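Local coordinates for periplasmic binding protein component of an ABC type zinc uptake transporter (Synechocystis sp., PDB 1PQ4) that binds zinc as the periplasmic solute-binding component of an ABC-type zinc uptake transporter, probably delivering the ion to its membrane partners, at residues 35-40 and 131-136. Sequence-based numbering, arbitrary orientation.
Sequences DPHTYE and DPHIWL. With ZN (zinc ion), chain C.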
ATOM      1  N   ASP A  35       1.550 -12.085  -1.614  1.00 20.91           N
ATOM      2  CA  ASP A  35       2.213 -11.347  -0.544  1.00 21.46           C
ATOM      3  C   ASP A  35       3.443 -10.736  -1.243  1.00 23.12           C
ATOM      4  O   ASP A  35       4.352 -11.460  -1.665  1.00 22.21           O
ATOM      5  CB  ASP A  35       2.624 -12.308   0.581  1.00 20.09           C
ATOM      6  CG  ASP A  35       3.701 -11.724   1.511  1.00 25.99           C
ATOM      7  OD1 ASP A  35       3.928 -10.484   1.516  1.00 26.00           O
ATOM      8  OD2 ASP A  35       4.321 -12.511   2.253  1.00 28.44           O
ATOM      9  N   PRO A  36       3.498  -9.382  -1.356  1.00 25.11           N
ATOM     10  CA  PRO A  36       4.615  -8.709  -2.017  1.00 23.84           C
ATOM     11  C   PRO A  36       5.941  -8.891  -1.302  1.00 22.39           C
ATOM     12  O   PRO A  36       6.995  -8.865  -1.923  1.00 23.05           O
ATOM     13  CB  PRO A  36       4.172  -7.231  -2.044  1.00 22.43           C
ATOM     14  CG  PRO A  36       3.379  -7.100  -0.791  1.00 20.58           C
ATOM     15  CD  PRO A  36       2.593  -8.397  -0.715  1.00 22.79           C
ATOM     16  N   HIS A  37       5.885  -9.075   0.008  1.00 18.07           N
ATOM     17  CA  HIS A  37       7.098  -9.259   0.779  1.00 21.73           C
ATOM     18  C   HIS A  37       7.888 -10.553   0.517  1.00 23.58           C
ATOM     19  O   HIS A  37       9.045 -10.646   0.887  1.00 25.17           O
ATOM     20  CB  HIS A  37       6.765  -9.169   2.259  1.00 21.92           C
ATOM     21  CG  HIS A  37       6.031  -7.915   2.629  1.00 22.27           C
ATOM     22  ND1 HIS A  37       6.654  -6.695   2.751  1.00 19.40           N
ATOM     23  CD2 HIS A  37       4.720  -7.700   2.902  1.00 20.18           C
ATOM     24  CE1 HIS A  37       5.761  -5.777   3.089  1.00 25.88           C
ATOM     25  NE2 HIS A  37       4.579  -6.363   3.188  1.00 19.53           N
ATOM     26  N   THR A  38       7.262 -11.555  -0.067  1.00 24.19           N
ATOM     27  CA  THR A  38       7.963 -12.793  -0.343  1.00 25.58           C
ATOM     28  C   THR A  38       7.880 -13.110  -1.833  1.00 29.06           C
ATOM     29  O   THR A  38       8.241 -14.200  -2.258  1.00 27.65           O
ATOM     30  CB  THR A  38       7.359 -13.987   0.443  1.00 26.27           C
ATOM     31  OG1 THR A  38       5.988 -14.169   0.075  1.00 26.45           O
ATOM     32  CG2 THR A  38       7.464 -13.754   1.932  1.00 24.71           C
ATOM     33  N   TYR A  39       7.407 -12.158  -2.634  1.00 26.76           N
ATOM     34  CA  TYR A  39       7.300 -12.392  -4.066  1.00 22.86           C
ATOM     35  C   TYR A  39       8.660 -12.460  -4.763  1.00 24.10           C
ATOM     36  O   TYR A  39       9.589 -11.719  -4.437  1.00 23.70           O
ATOM     37  CB  TYR A  39       6.515 -11.273  -4.743  1.00 25.17           C
ATOM     38  CG  TYR A  39       6.205 -11.568  -6.188  1.00 19.85           C
ATOM     39  CD1 TYR A  39       5.307 -12.575  -6.520  1.00 22.64           C
ATOM     40  CD2 TYR A  39       6.821 -10.867  -7.212  1.00 24.35           C
ATOM     41  CE1 TYR A  39       5.026 -12.877  -7.845  1.00 24.29           C
ATOM     42  CE2 TYR A  39       6.552 -11.165  -8.546  1.00 19.55           C
ATOM     43  CZ  TYR A  39       5.652 -12.167  -8.847  1.00 24.20           C
ATOM     44  OH  TYR A  39       5.364 -12.464 -10.151  1.00 22.81           O
ATOM     45  N   GLU A  40       8.776 -13.354  -5.731  1.00 25.31           N
ATOM     46  CA  GLU A  40      10.005 -13.407  -6.499  1.00 31.49           C
ATOM     47  C   GLU A  40       9.568 -13.298  -7.960  1.00 28.86           C
ATOM     48  O   GLU A  40       8.726 -14.065  -8.428  1.00 29.45           O
ATOM     49  CB  GLU A  40      10.800 -14.690  -6.249  1.00 35.34           C
ATOM     50  CG  GLU A  40      12.278 -14.442  -6.580  1.00 51.84           C
ATOM     51  CD  GLU A  40      13.212 -15.568  -6.179  1.00 62.32           C
ATOM     52  OE1 GLU A  40      13.027 -16.711  -6.676  1.00 64.05           O
ATOM     53  OE2 GLU A  40      14.138 -15.301  -5.369  1.00 66.30           O
ATOM     54  N   ASP A 131       9.204   1.076   7.542  1.00 22.31           N
ATOM     55  CA  ASP A 131       7.914   0.459   7.189  1.00 20.35           C
ATOM     56  C   ASP A 131       7.701   0.958   5.776  1.00 15.25           C
ATOM     57  O   ASP A 131       7.618   2.154   5.537  1.00 16.64           O
ATOM     58  CB  ASP A 131       6.815   1.005   8.087  1.00 17.63           C
ATOM     59  CG  ASP A 131       5.474   0.328   7.833  1.00 18.50           C
ATOM     60  OD1 ASP A 131       5.173  -0.035   6.669  1.00 14.58           O
ATOM     61  OD2 ASP A 131       4.733   0.180   8.810  1.00 17.02           O
ATOM     62  N   PRO A 132       7.566   0.045   4.821  1.00 12.94           N
ATOM     63  CA  PRO A 132       7.386   0.487   3.442  1.00 15.53           C
ATOM     64  C   PRO A 132       5.953   0.771   2.946  1.00 11.09           C
ATOM     65  O   PRO A 132       5.781   1.157   1.807  1.00 12.35           O
ATOM     66  CB  PRO A 132       8.002  -0.677   2.654  1.00 12.10           C
ATOM     67  CG  PRO A 132       7.483  -1.860   3.424  1.00 18.81           C
ATOM     68  CD  PRO A 132       7.604  -1.429   4.907  1.00 16.49           C
ATOM     69  N   HIS A 133       4.964   0.644   3.820  1.00 13.29           N
ATOM     70  CA  HIS A 133       3.583   0.743   3.357  1.00 12.99           C
ATOM     71  C   HIS A 133       3.087   2.158   3.146  1.00 11.98           C
ATOM     72  O   HIS A 133       1.981   2.542   3.580  1.00 12.60           O
ATOM     73  CB  HIS A 133       2.711  -0.038   4.342  1.00  8.65           C
ATOM     74  CG  HIS A 133       3.093  -1.485   4.481  1.00 15.45           C
ATOM     75  ND1 HIS A 133       3.963  -1.941   5.461  1.00 13.29           N
ATOM     76  CD2 HIS A 133       2.708  -2.581   3.783  1.00 13.64           C
ATOM     77  CE1 HIS A 133       4.085  -3.248   5.363  1.00 17.60           C
ATOM     78  NE2 HIS A 133       3.335  -3.663   4.359  1.00 14.84           N
ATOM     79  N   ILE A 134       3.919   2.952   2.482  1.00 10.74           N
ATOM     80  CA  ILE A 134       3.577   4.364   2.311  1.00 13.30           C
ATOM     81  C   ILE A 134       2.484   4.625   1.259  1.00 11.98           C
ATOM     82  O   ILE A 134       1.976   5.747   1.161  1.00 13.28           O
ATOM     83  CB  ILE A 134       4.847   5.184   1.925  1.00 11.09           C
ATOM     84  CG1 ILE A 134       5.445   4.610   0.604  1.00 14.96           C
ATOM     85  CG2 ILE A 134       5.861   5.102   3.109  1.00 14.13           C
ATOM     86  CD1 ILE A 134       4.599   4.445  -0.637  1.00 28.05           C
ATOM     87  N   TRP A 135       2.095   3.594   0.513  1.00 12.27           N
ATOM     88  CA  TRP A 135       1.114   3.837  -0.548  1.00 14.22           C
ATOM     89  C   TRP A 135      -0.319   3.882  -0.054  1.00 14.75           C
ATOM     90  O   TRP A 135      -1.247   4.091  -0.854  1.00 15.87           O
ATOM     91  CB  TRP A 135       1.255   2.783  -1.676  1.00 14.58           C
ATOM     92  CG  TRP A 135       0.840   1.374  -1.221  1.00 14.77           C
ATOM     93  CD1 TRP A 135      -0.415   0.819  -1.246  1.00 11.36           C
ATOM     94  CD2 TRP A 135       1.718   0.374  -0.710  1.00 13.87           C
ATOM     95  NE1 TRP A 135      -0.363  -0.489  -0.786  1.00 10.18           N
ATOM     96  CE2 TRP A 135       0.936  -0.786  -0.453  1.00 14.29           C
ATOM     97  CE3 TRP A 135       3.105   0.344  -0.455  1.00 12.57           C
ATOM     98  CZ2 TRP A 135       1.496  -1.972   0.045  1.00 14.98           C
ATOM     99  CZ3 TRP A 135       3.666  -0.831   0.040  1.00 12.96           C
ATOM    100  CH2 TRP A 135       2.862  -1.976   0.280  1.00 13.58           C
ATOM    101  N   LEU A 136      -0.494   3.675   1.255  1.00 12.76           N
ATOM    102  CA  LEU A 136      -1.849   3.682   1.801  1.00 14.50           C
ATOM    103  C   LEU A 136      -2.149   4.953   2.576  1.00 17.55           C
ATOM    104  O   LEU A 136      -3.135   5.031   3.298  1.00 13.85           O
ATOM    105  CB  LEU A 136      -2.070   2.422   2.669  1.00 13.22           C
ATOM    106  CG  LEU A 136      -2.039   1.162   1.769  1.00 13.94           C
ATOM    107  CD1 LEU A 136      -1.852  -0.071   2.655  1.00 18.60           C
ATOM    108  CD2 LEU A 136      -3.294   1.042   0.909  1.00 11.83           C
TER
HETATM  109 ZN    ZN C1002       2.859  -5.585   3.623  1.00 16.54          ZN
HETATM  110  O   HOH W   1       1.325  -5.328   1.956  1.00  6.20           O
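His-37 and His-133 meet through a shared zinc ion, a worked example of how a metal joins two loops distant in sequence. In His-133, CB sets CG beside the backbone N, anti to the carbonyl carbon (chi1 -58°), which brings ND1 back toward the Asp-131 carboxylate. His-133 ND1 then gives a 2.6 Å hydrogen bond to Asp-131 OD1, on the syn side of the carboxylate and close to the ring plane. Asp-131 OD1 also accepts from His-133 N, on its anti side, at 2.9 Å, closing an Asx turn; the carboxylate probably makes the imidazole a stronger zinc donor. Pro-132 CG lies over one face, offset toward the rim. Asp-131, in the second shell, thus orients His-133 through the ND1 bond. The site lies, as expected for a cluster 9 solute-binding protein, between two lobes, with His-197 as third protein ligand. Further along the ring, His-133 CE1 comes 3.8 Å from His-37 CE1, and at the tip His-133 NE2 binds zinc at 2.1 Å; ND1 and NE2, each bonded, fix the ring's rotation. From the other loop His-37 NE2 reaches the zinc at 1.9 Å, the two rings meeting rim to rim with planes at 61°. Water 1 adds a ligand 2.3 Å from the zinc.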